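Local coordinates for protein CheQ (Campylobacter jejuni subsp. jejuni, PDB 6A51) that is a regulator, like CheP, that controls transcription of the core chemotaxis operon cheVAW, at residues 19-24 against 129-134; 60-65 against 85-90; 112-117 against 123-128. One frame throughout, in Å; residues are numbered along the deposited sequence.

Interaction 1 (19-24 against 129-134); sequences PPNEFL and KFYDFL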
loop_
_atom_site.group_PDB
_atom_site.type_symbol
_atom_site.label_atom_id
_atom_site.label_comp_id
_atom_site.label_asym_id
_atom_site.label_seq_id
_atom_site.Cartn_x
_atom_site.Cartn_y
_atom_site.Cartn_z
ATOM N N PRO A 19 -1.795 9.866 -0.377
ATOM C CA PRO A 19 -0.716 9.832 0.617
ATOM C C PRO A 19 -0.355 8.393 0.946
ATOM O O PRO A 19 -1.242 7.528 1.042
ATOM C CB PRO A 19 -1.325 10.553 1.827
ATOM C CG PRO A 19 -2.808 10.395 1.648
ATOM C CD PRO A 19 -3.028 10.462 0.158
ATOM N N PRO A 20 0.934 8.094 1.124
ATOM C CA PRO A 20 1.352 6.685 1.193
ATOM C C PRO A 20 0.787 5.930 2.387
ATOM O O PRO A 20 0.783 4.696 2.358
ATOM C CB PRO A 20 2.885 6.773 1.248
ATOM C CG PRO A 20 3.156 8.151 1.835
ATOM C CD PRO A 20 2.055 9.028 1.344
ATOM N N ASN A 21 0.293 6.609 3.422
ATOM C CA ASN A 21 -0.289 5.923 4.569
ATOM C C ASN A 21 -1.799 5.832 4.477
ATOM O O ASN A 21 -2.471 5.678 5.505
ATOM C CB ASN A 21 0.108 6.596 5.888
ATOM C CG ASN A 21 -0.564 7.946 6.105
ATOM O OD1 ASN A 21 -0.820 8.695 5.158
ATOM N ND2 ASN A 21 -0.842 8.267 7.365
ATOM N N GLU A 22 -2.354 5.939 3.282
ATOM C CA GLU A 22 -3.798 5.903 3.114
ATOM C C GLU A 22 -4.176 4.597 2.435
ATOM O O GLU A 22 -3.661 4.274 1.355
ATOM C CB GLU A 22 -4.294 7.094 2.304
ATOM C CG GLU A 22 -5.640 6.840 1.666
ATOM C CD GLU A 22 -6.325 8.104 1.173
ATOM O OE1 GLU A 22 -7.494 8.023 0.701
ATOM O OE2 GLU A 22 -5.708 9.200 1.282
ATOM N N PHE A 23 -5.071 3.855 3.070
ATOM C CA PHE A 23 -5.399 2.525 2.597
ATOM C C PHE A 23 -6.264 2.613 1.348
ATOM O O PHE A 23 -6.962 3.603 1.117
ATOM C CB PHE A 23 -6.109 1.736 3.697
ATOM C CG PHE A 23 -5.510 1.942 5.059
ATOM C CD1 PHE A 23 -4.138 2.105 5.214
ATOM C CD2 PHE A 23 -6.314 1.988 6.180
ATOM C CE1 PHE A 23 -3.583 2.316 6.458
ATOM C CE2 PHE A 23 -5.767 2.194 7.427
ATOM C CZ PHE A 23 -4.398 2.360 7.564
ATOM N N LEU A 24 -6.194 1.564 0.526
ATOM C CA LEU A 24 -6.894 1.513 -0.748
ATOM C C LEU A 24 -8.309 0.938 -0.636
ATOM O O LEU A 24 -8.820 0.384 -1.617
ATOM C CB LEU A 24 -6.064 0.706 -1.738
ATOM C CG LEU A 24 -4.747 1.334 -2.141
ATOM C CD1 LEU A 24 -3.818 0.245 -2.685
ATOM C CD2 LEU A 24 -5.004 2.432 -3.197
ATOM N N LYS A 129 -2.927 -3.460 9.149
ATOM C CA LYS A 129 -2.586 -4.468 10.147
ATOM C C LYS A 129 -1.250 -4.163 10.800
ATOM O O LYS A 129 -1.066 -4.429 11.996
ATOM C CB LYS A 129 -2.569 -5.869 9.535
ATOM C CG LYS A 129 -3.950 -6.342 9.152
ATOM C CD LYS A 129 -3.964 -7.777 8.651
ATOM C CE LYS A 129 -5.389 -8.151 8.244
ATOM N NZ LYS A 129 -5.579 -9.596 7.945
ATOM N N PHE A 130 -0.318 -3.586 10.053
ATOM C CA PHE A 130 0.969 -3.254 10.650
ATOM C C PHE A 130 0.804 -2.181 11.725
ATOM O O PHE A 130 1.347 -2.301 12.831
ATOM C CB PHE A 130 1.921 -2.810 9.557
ATOM C CG PHE A 130 3.329 -2.684 9.999
ATOM C CD1 PHE A 130 3.966 -3.735 10.635
ATOM C CD2 PHE A 130 4.041 -1.519 9.747
ATOM C CE1 PHE A 130 5.306 -3.623 11.020
ATOM C CE2 PHE A 130 5.368 -1.396 10.140
ATOM C CZ PHE A 130 6.002 -2.450 10.779
ATOM N N TYR A 131 0.027 -1.135 11.429
ATOM C CA TYR A 131 -0.329 -0.142 12.441
ATOM C C TYR A 131 -0.930 -0.802 13.678
ATOM O O TYR A 131 -0.571 -0.466 14.814
ATOM C CB TYR A 131 -1.321 0.872 11.867
ATOM C CG TYR A 131 -0.734 2.074 11.140
ATOM C CD1 TYR A 131 0.062 2.997 11.805
ATOM C CD2 TYR A 131 -1.043 2.326 9.806
ATOM C CE1 TYR A 131 0.571 4.110 11.153
ATOM C CE2 TYR A 131 -0.540 3.443 9.148
ATOM C CZ TYR A 131 0.264 4.324 9.829
ATOM O OH TYR A 131 0.767 5.429 9.190
ATOM N N ASP A 132 -1.847 -1.753 13.476
ATOM C CA ASP A 132 -2.472 -2.436 14.608
ATOM C C ASP A 132 -1.438 -3.207 15.420
ATOM O O ASP A 132 -1.435 -3.155 16.657
ATOM C CB ASP A 132 -3.567 -3.382 14.110
ATOM C CG ASP A 132 -4.751 -2.651 13.473
ATOM O OD1 ASP A 132 -4.954 -1.439 13.748
ATOM O OD2 ASP A 132 -5.480 -3.303 12.689
ATOM N N PHE A 133 -0.553 -3.931 14.732
ATOM C CA PHE A 133 0.561 -4.605 15.387
ATOM C C PHE A 133 1.408 -3.627 16.199
ATOM O O PHE A 133 1.775 -3.909 17.345
ATOM C CB PHE A 133 1.391 -5.315 14.317
ATOM C CG PHE A 133 2.684 -5.876 14.804
ATOM C CD1 PHE A 133 2.706 -7.036 15.586
ATOM C CD2 PHE A 133 3.891 -5.279 14.431
ATOM C CE1 PHE A 133 3.918 -7.593 16.015
ATOM C CE2 PHE A 133 5.117 -5.821 14.846
ATOM C CZ PHE A 133 5.129 -6.978 15.647
ATOM N N LEU A 134 1.702 -2.461 15.637
ATOM C CA LEU A 134 2.480 -1.457 16.348
ATOM C C LEU A 134 1.696 -0.761 17.454
ATOM O O LEU A 134 2.305 -0.057 18.265
ATOM C CB LEU A 134 2.993 -0.407 15.357
ATOM C CG LEU A 134 3.945 -0.930 14.287
ATOM C CD1 LEU A 134 4.292 0.185 13.339
ATOM C CD2 LEU A 134 5.201 -1.506 14.957
#
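Tyr131 reaches from helix 127-134 to two side chains of the loop 19-24, Asn21 and Phe23. The backbones stay well apart. Even the closest CA atoms, those of Asn21 and Tyr131, are 9.9 Å from each other, and the side chains bridge the gap. Tyr131 CD2 comes in at the edge of the Phe23 ring, near its plane, 4.0 Å from Phe23 CZ. The far end of the tyrosine meets Asn21, with Tyr131 OH 3.6 Å from Asn21 CB. The amide plane of Asn21 is turned 61° from the tyrosine ring. CG of Asn21 sits between the backbone N and the carbonyl carbon (chi1 71°), which holds the amide beside the tyrosine, Asn21 ND2 3.7 Å from Tyr131 OH. The phenol oxygen finds its polar partner in Gln140 O, and Asn21 ND2 makes a weak hydrogen bond to Tyr138 O. The tyrosine side is the tighter one: Tyr131 is buried, and Phe94 and Ile142 also pack on it. The loop side is looser. Asn21 and Phe23 are partly exposed, and Glu22 points away from the helix. Pro19 to Glu22 form a type I beta turn, closed by Glu22 N to Pro19 O at 3.0 Å. This turn opens the loop between strands 15-18 and 27-29, which packs through its side chains against helix 127-134.

Interaction 2 (60-65 against 85-90); sequences IIFLHR and FVLASA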
loop_
_atom_site.group_PDB
_atom_site.type_symbol
_atom_site.label_atom_id
_atom_site.label_comp_id
_atom_site.label_asym_id
_atom_site.label_seq_id
_atom_site.Cartn_x
_atom_site.Cartn_y
_atom_site.Cartn_z
ATOM N N ILE A 60 0.941 3.493 -11.394
ATOM C CA ILE A 60 -0.120 2.503 -11.318
ATOM C C ILE A 60 -1.429 3.199 -10.971
ATOM O O ILE A 60 -1.511 3.982 -10.014
ATOM C CB ILE A 60 0.256 1.418 -10.296
ATOM C CG1 ILE A 60 1.326 0.506 -10.891
ATOM C CG2 ILE A 60 -0.965 0.619 -9.862
ATOM C CD1 ILE A 60 2.426 0.238 -9.948
ATOM N N ILE A 61 -2.464 2.908 -11.741
ATOM C CA ILE A 61 -3.724 3.629 -11.660
ATOM C C ILE A 61 -4.689 2.852 -10.791
ATOM O O ILE A 61 -4.854 1.646 -10.977
ATOM C CB ILE A 61 -4.316 3.860 -13.057
ATOM C CG1 ILE A 61 -3.355 4.714 -13.878
ATOM C CG2 ILE A 61 -5.666 4.533 -12.939
ATOM C CD1 ILE A 61 -2.992 6.004 -13.187
ATOM N N PHE A 62 -5.336 3.545 -9.852
ATOM C CA PHE A 62 -6.436 2.991 -9.078
ATOM C C PHE A 62 -7.706 3.783 -9.377
ATOM O O PHE A 62 -7.671 5.012 -9.492
ATOM C CB PHE A 62 -6.122 3.023 -7.575
ATOM C CG PHE A 62 -4.927 2.193 -7.192
ATOM C CD1 PHE A 62 -3.647 2.716 -7.277
ATOM C CD2 PHE A 62 -5.082 0.883 -6.768
ATOM C CE1 PHE A 62 -2.544 1.954 -6.945
ATOM C CE2 PHE A 62 -3.981 0.107 -6.433
ATOM C CZ PHE A 62 -2.711 0.644 -6.523
ATOM N N LEU A 63 -8.827 3.078 -9.501
ATOM C CA LEU A 63 -10.119 3.690 -9.777
ATOM C C LEU A 63 -10.943 3.718 -8.504
ATOM O O LEU A 63 -11.036 2.713 -7.794
ATOM C CB LEU A 63 -10.869 2.926 -10.866
ATOM C CG LEU A 63 -10.076 2.791 -12.172
ATOM C CD1 LEU A 63 -10.726 1.813 -13.149
ATOM C CD2 LEU A 63 -9.906 4.159 -12.787
ATOM N N HIS A 64 -11.537 4.865 -8.214
ATOM C CA HIS A 64 -12.413 4.964 -7.060
ATOM C C HIS A 64 -13.718 4.238 -7.370
ATOM O O HIS A 64 -14.279 4.407 -8.461
ATOM C CB HIS A 64 -12.647 6.433 -6.720
ATOM C CG HIS A 64 -13.222 6.659 -5.362
ATOM N ND1 HIS A 64 -14.422 6.112 -4.961
ATOM C CD2 HIS A 64 -12.762 7.375 -4.310
ATOM C CE1 HIS A 64 -14.677 6.480 -3.719
ATOM N NE2 HIS A 64 -13.688 7.250 -3.302
ATOM N N ARG A 65 -14.192 3.417 -6.414
ATOM C CA ARG A 65 -15.270 2.462 -6.697
ATOM C C ARG A 65 -16.572 3.153 -7.058
ATOM O O ARG A 65 -17.379 2.597 -7.813
ATOM C CB ARG A 65 -15.517 1.548 -5.501
ATOM C CG ARG A 65 -14.340 0.737 -5.109
ATOM C CD ARG A 65 -14.450 0.137 -3.717
ATOM N NE ARG A 65 -13.679 -1.086 -3.725
ATOM C CZ ARG A 65 -14.160 -2.266 -4.078
ATOM N NH1 ARG A 65 -15.448 -2.378 -4.390
ATOM N NH2 ARG A 65 -13.360 -3.331 -4.105
ATOM N N PHE A 85 -4.826 -1.981 2.479
ATOM C CA PHE A 85 -3.602 -2.183 1.724
ATOM C C PHE A 85 -3.080 -0.879 1.159
ATOM O O PHE A 85 -3.813 0.099 0.980
ATOM C CB PHE A 85 -3.808 -3.195 0.601
ATOM C CG PHE A 85 -3.805 -4.614 1.082
ATOM C CD1 PHE A 85 -4.973 -5.188 1.584
ATOM C CD2 PHE A 85 -2.629 -5.368 1.072
ATOM C CE1 PHE A 85 -4.978 -6.502 2.040
ATOM C CE2 PHE A 85 -2.624 -6.692 1.529
ATOM C CZ PHE A 85 -3.805 -7.259 2.010
ATOM N N VAL A 86 -1.773 -0.875 0.908
ATOM C CA VAL A 86 -1.104 0.163 0.142
ATOM C C VAL A 86 -0.140 -0.540 -0.803
ATOM O O VAL A 86 0.231 -1.698 -0.597
ATOM C CB VAL A 86 -0.341 1.166 1.034
ATOM C CG1 VAL A 86 -1.226 1.687 2.144
ATOM C CG2 VAL A 86 0.909 0.517 1.600
ATOM N N LEU A 87 0.240 0.157 -1.868
ATOM C CA LEU A 87 1.279 -0.362 -2.746
ATOM C C LEU A 87 2.549 -0.624 -1.941
ATOM O O LEU A 87 2.917 0.164 -1.063
ATOM C CB LEU A 87 1.560 0.643 -3.855
ATOM C CG LEU A 87 1.601 0.180 -5.294
ATOM C CD1 LEU A 87 0.477 -0.785 -5.544
ATOM C CD2 LEU A 87 1.433 1.412 -6.139
ATOM N N ALA A 88 3.216 -1.744 -2.225
ATOM C CA ALA A 88 4.419 -2.085 -1.463
ATOM C C ALA A 88 5.511 -1.041 -1.649
ATOM O O ALA A 88 6.179 -0.661 -0.678
ATOM C CB ALA A 88 4.927 -3.465 -1.866
ATOM N N SER A 89 5.722 -0.579 -2.892
ATOM C CA SER A 89 6.668 0.511 -3.146
ATOM C C SER A 89 6.345 1.753 -2.316
ATOM O O SER A 89 7.254 2.451 -1.851
ATOM C CB SER A 89 6.662 0.878 -4.627
ATOM O OG SER A 89 5.322 1.090 -5.061
ATOM N N ALA A 90 5.056 2.057 -2.138
ATOM C CA ALA A 90 4.672 3.196 -1.309
ATOM C C ALA A 90 4.989 2.934 0.154
ATOM O O ALA A 90 5.463 3.832 0.865
ATOM C CB ALA A 90 3.182 3.509 -1.478
#
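Leu87 pushes its two methyl groups against the rim of the Phe62 ring and the end of Ile60. Its CD1 lies in the plane of the phenylalanine ring, at the edge, 3.6 Å from Phe62 CZ. The other methyl works on both partners: Leu87 CD2 is 4.1 Å from Phe62 CE1 and also 4.1 Å from Ile60 CD1. The leucine is thus held by its branch end, while the backbones remain distant, with the CA atoms of Ile60 and Leu87 9.1 Å apart. The first torsion of Phe62 sets CG beside the backbone N (chi1 -62°) and so turns CZ and CE1 to the leucine methyls. The contact is wholly apolar. Phe62 and Leu87 are buried, whereas Ile60 is partly exposed and closes the margin. Tyr27 and Leu29 of strand 27-29 pack on Phe62, and Tyr55, Ile122 and Phe124 pack on Leu87. The leucine is also the N-cap residue of helix 88-95, so it meets Phe62 just where strand 85-87 gives way to that helix. This is a small hydrophobic core between two beta sheets, the mixed sheet containing strand 62-64 and the antiparallel sheet edged by strand 85-87.

Interaction 3 (112-117 against 123-128); sequences KLLELK and KFVNLK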
loop_
_atom_site.group_PDB
_atom_site.type_symbol
_atom_site.label_atom_id
_atom_site.label_comp_id
_atom_site.label_asym_id
_atom_site.label_seq_id
_atom_site.Cartn_x
_atom_site.Cartn_y
_atom_site.Cartn_z
ATOM N N LYS A 112 8.192 -11.218 7.466
ATOM C CA LYS A 112 7.375 -12.193 8.137
ATOM C C LYS A 112 6.321 -11.568 9.039
ATOM O O LYS A 112 5.275 -12.182 9.265
ATOM C CB LYS A 112 8.328 -13.090 8.898
ATOM C CG LYS A 112 7.833 -13.522 10.178
ATOM C CD LYS A 112 7.438 -14.939 9.921
ATOM C CE LYS A 112 7.177 -15.681 11.200
ATOM N NZ LYS A 112 6.466 -16.975 10.981
ATOM N N LEU A 113 6.562 -10.357 9.535
ATOM C CA LEU A 113 5.575 -9.591 10.286
ATOM C C LEU A 113 4.477 -8.983 9.417
ATOM O O LEU A 113 3.519 -8.417 9.967
ATOM C CB LEU A 113 6.269 -8.447 11.020
ATOM C CG LEU A 113 7.384 -8.857 11.974
ATOM C CD1 LEU A 113 8.019 -7.618 12.508
ATOM C CD2 LEU A 113 6.824 -9.695 13.130
ATOM N N LEU A 114 4.586 -9.058 8.091
ATOM C CA LEU A 114 3.717 -8.304 7.196
ATOM C C LEU A 114 2.822 -9.212 6.360
ATOM O O LEU A 114 3.266 -10.244 5.852
ATOM C CB LEU A 114 4.545 -7.440 6.248
ATOM C CG LEU A 114 5.401 -6.357 6.849
ATOM C CD1 LEU A 114 6.152 -5.719 5.713
ATOM C CD2 LEU A 114 4.481 -5.366 7.554
ATOM N N GLU A 115 1.572 -8.791 6.174
ATOM C CA GLU A 115 0.668 -9.439 5.230
ATOM C C GLU A 115 0.907 -8.845 3.848
ATOM O O GLU A 115 0.646 -7.661 3.632
ATOM C CB GLU A 115 -0.793 -9.251 5.619
ATOM C CG GLU A 115 -1.710 -9.791 4.504
ATOM C CD GLU A 115 -3.197 -9.734 4.828
ATOM O OE1 GLU A 115 -3.552 -9.180 5.885
ATOM O OE2 GLU A 115 -4.012 -10.242 4.015
ATOM N N LEU A 116 1.401 -9.657 2.916
ATOM C CA LEU A 116 1.612 -9.221 1.542
ATOM C C LEU A 116 0.641 -9.932 0.604
ATOM O O LEU A 116 -0.070 -10.867 0.986
ATOM C CB LEU A 116 3.054 -9.456 1.096
ATOM C CG LEU A 116 4.138 -8.886 2.007
ATOM C CD1 LEU A 116 5.415 -8.679 1.234
ATOM C CD2 LEU A 116 3.682 -7.586 2.550
ATOM N N LYS A 117 0.634 -9.487 -0.650
ATOM C CA LYS A 117 -0.403 -9.896 -1.585
ATOM C C LYS A 117 -0.089 -9.334 -2.961
ATOM O O LYS A 117 0.416 -8.214 -3.062
ATOM C CB LYS A 117 -1.747 -9.407 -1.066
ATOM C CG LYS A 117 -2.922 -9.515 -1.976
ATOM C CD LYS A 117 -4.090 -8.821 -1.272
ATOM C CE LYS A 117 -5.390 -8.986 -2.022
ATOM N NZ LYS A 117 -6.416 -8.074 -1.469
ATOM N N LYS A 123 2.603 -5.787 -6.121
ATOM C CA LYS A 123 2.727 -6.208 -4.722
ATOM C C LYS A 123 2.121 -5.162 -3.786
ATOM O O LYS A 123 2.439 -3.973 -3.889
ATOM C CB LYS A 123 4.197 -6.443 -4.355
ATOM C CG LYS A 123 4.413 -7.373 -3.143
ATOM C CD LYS A 123 5.870 -7.346 -2.644
ATOM C CE LYS A 123 6.866 -7.780 -3.715
ATOM N NZ LYS A 123 8.235 -7.185 -3.516
ATOM N N PHE A 124 1.259 -5.607 -2.864
ATOM C CA PHE A 124 0.659 -4.749 -1.849
ATOM C C PHE A 124 1.060 -5.200 -0.445
ATOM O O PHE A 124 1.371 -6.367 -0.208
ATOM C CB PHE A 124 -0.869 -4.735 -1.943
ATOM C CG PHE A 124 -1.394 -4.248 -3.251
ATOM C CD1 PHE A 124 -1.371 -5.071 -4.373
ATOM C CD2 PHE A 124 -1.930 -2.972 -3.365
ATOM C CE1 PHE A 124 -1.858 -4.630 -5.585
ATOM C CE2 PHE A 124 -2.430 -2.524 -4.569
ATOM C CZ PHE A 124 -2.389 -3.354 -5.685
ATOM N N VAL A 125 1.036 -4.253 0.491
ATOM C CA VAL A 125 1.310 -4.498 1.903
ATOM C C VAL A 125 0.095 -4.041 2.695
ATOM O O VAL A 125 -0.512 -3.014 2.369
ATOM C CB VAL A 125 2.567 -3.747 2.396
ATOM C CG1 VAL A 125 2.700 -3.890 3.890
ATOM C CG2 VAL A 125 3.808 -4.253 1.728
ATOM N N ASN A 126 -0.265 -4.788 3.736
ATOM C CA ASN A 126 -1.406 -4.397 4.558
ATOM C C ASN A 126 -0.895 -3.457 5.636
ATOM O O ASN A 126 -0.452 -3.884 6.706
ATOM C CB ASN A 126 -2.110 -5.597 5.166
ATOM C CG ASN A 126 -3.443 -5.210 5.784
ATOM O OD1 ASN A 126 -3.543 -4.197 6.482
ATOM N ND2 ASN A 126 -4.477 -5.981 5.500
ATOM N N LEU A 127 -0.974 -2.155 5.345
ATOM C CA LEU A 127 -0.462 -1.154 6.275
ATOM C C LEU A 127 -1.328 -1.089 7.521
ATOM O O LEU A 127 -0.821 -0.875 8.629
ATOM C CB LEU A 127 -0.408 0.212 5.596
ATOM C CG LEU A 127 0.198 1.379 6.370
ATOM C CD1 LEU A 127 1.531 0.951 6.882
ATOM C CD2 LEU A 127 0.373 2.559 5.447
ATOM N N LYS A 128 -2.638 -1.279 7.351
ATOM C CA LYS A 128 -3.563 -1.195 8.473
ATOM C C LYS A 128 -3.211 -2.212 9.547
ATOM O O LYS A 128 -3.175 -1.878 10.735
ATOM C CB LYS A 128 -4.996 -1.400 7.989
ATOM C CG LYS A 128 -6.055 -1.125 9.044
ATOM C CD LYS A 128 -7.434 -1.568 8.575
ATOM C CE LYS A 128 -8.540 -0.990 9.443
ATOM N NZ LYS A 128 -8.633 -1.690 10.760
HETATM O O HOH W 1 0.875 -6.308 7.593
#
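Strands 116-119 and 122-126 run antiparallel, with Leu116 and Val125 a non-hydrogen-bonded pair and Lys117 and Phe124 a hydrogen-bonded pair. Phe124 N gives a nearly straight bond to Lys117 O, 2.7 Å long with 172° at the hydrogen. The return bond, Lys117 N to Phe124 O, is weak at 3.2 Å. At the far end of strand 122-126, Asn126 N donates to Glu115 O at 3.0 Å. A water continues the link by donating to Asn126 O and accepting from Glu115 N. Leu116 and Val125 lie side by side and point the same way, with Leu116 CD2 3.4 Å from Val125 CG2. Leu114 adds a looser touch, its CD1 4.3 Å from Val125 CG1. The other methyl of Leu116, CD1, lies 4.1 Å from Lys123 CD. The two strands form a beta hairpin, and strand 85-87 pairs with the other side of 122-126 to complete an antiparallel sheet of three strands. Phe124 and Lys117 project on the face away from Leu116. Lys117 O lies in the plane of the Phe124 ring, at its edge, 3.8 Å from Phe124 CD1. The lysine chain is extended, and its NZ bonds to Gly81 O while making a cation-pi contact with Phe85. Asn126 serves as N-cap of helix 127-134, OD1 accepting from Lys129 N. With CG opposite the backbone N (chi1 -169°), its amide is carried alongside Glu115, where ND2 can reach OE1. That bond is weak at 3.4 Å, with the amide and carboxylate planes 28° apart. The stronger partner of that carboxylate is Lys129 NZ, in a salt bridge.

Interaction 2 is the buried contact of the three, and it is purely apolar. Interactions 1 and 3 are partly buried and mix apolar touches with polar ends. Backbone hydrogen bonds between the segments occur in interaction 3 alone; the other two rely on side chains across a wide gap. Interactions 1 and 3 share helix 127-134, and Phe130 packing on Leu114 joins them. Interactions 2 and 3 share a sheet, since strands 85-87 and 122-126 are neighbours. Loop 19-24 links all three: Leu24 packs on both Phe62 and Phe124. Along the chain, interactions 2 and 3 follow each other inside the loop closed by interaction 1.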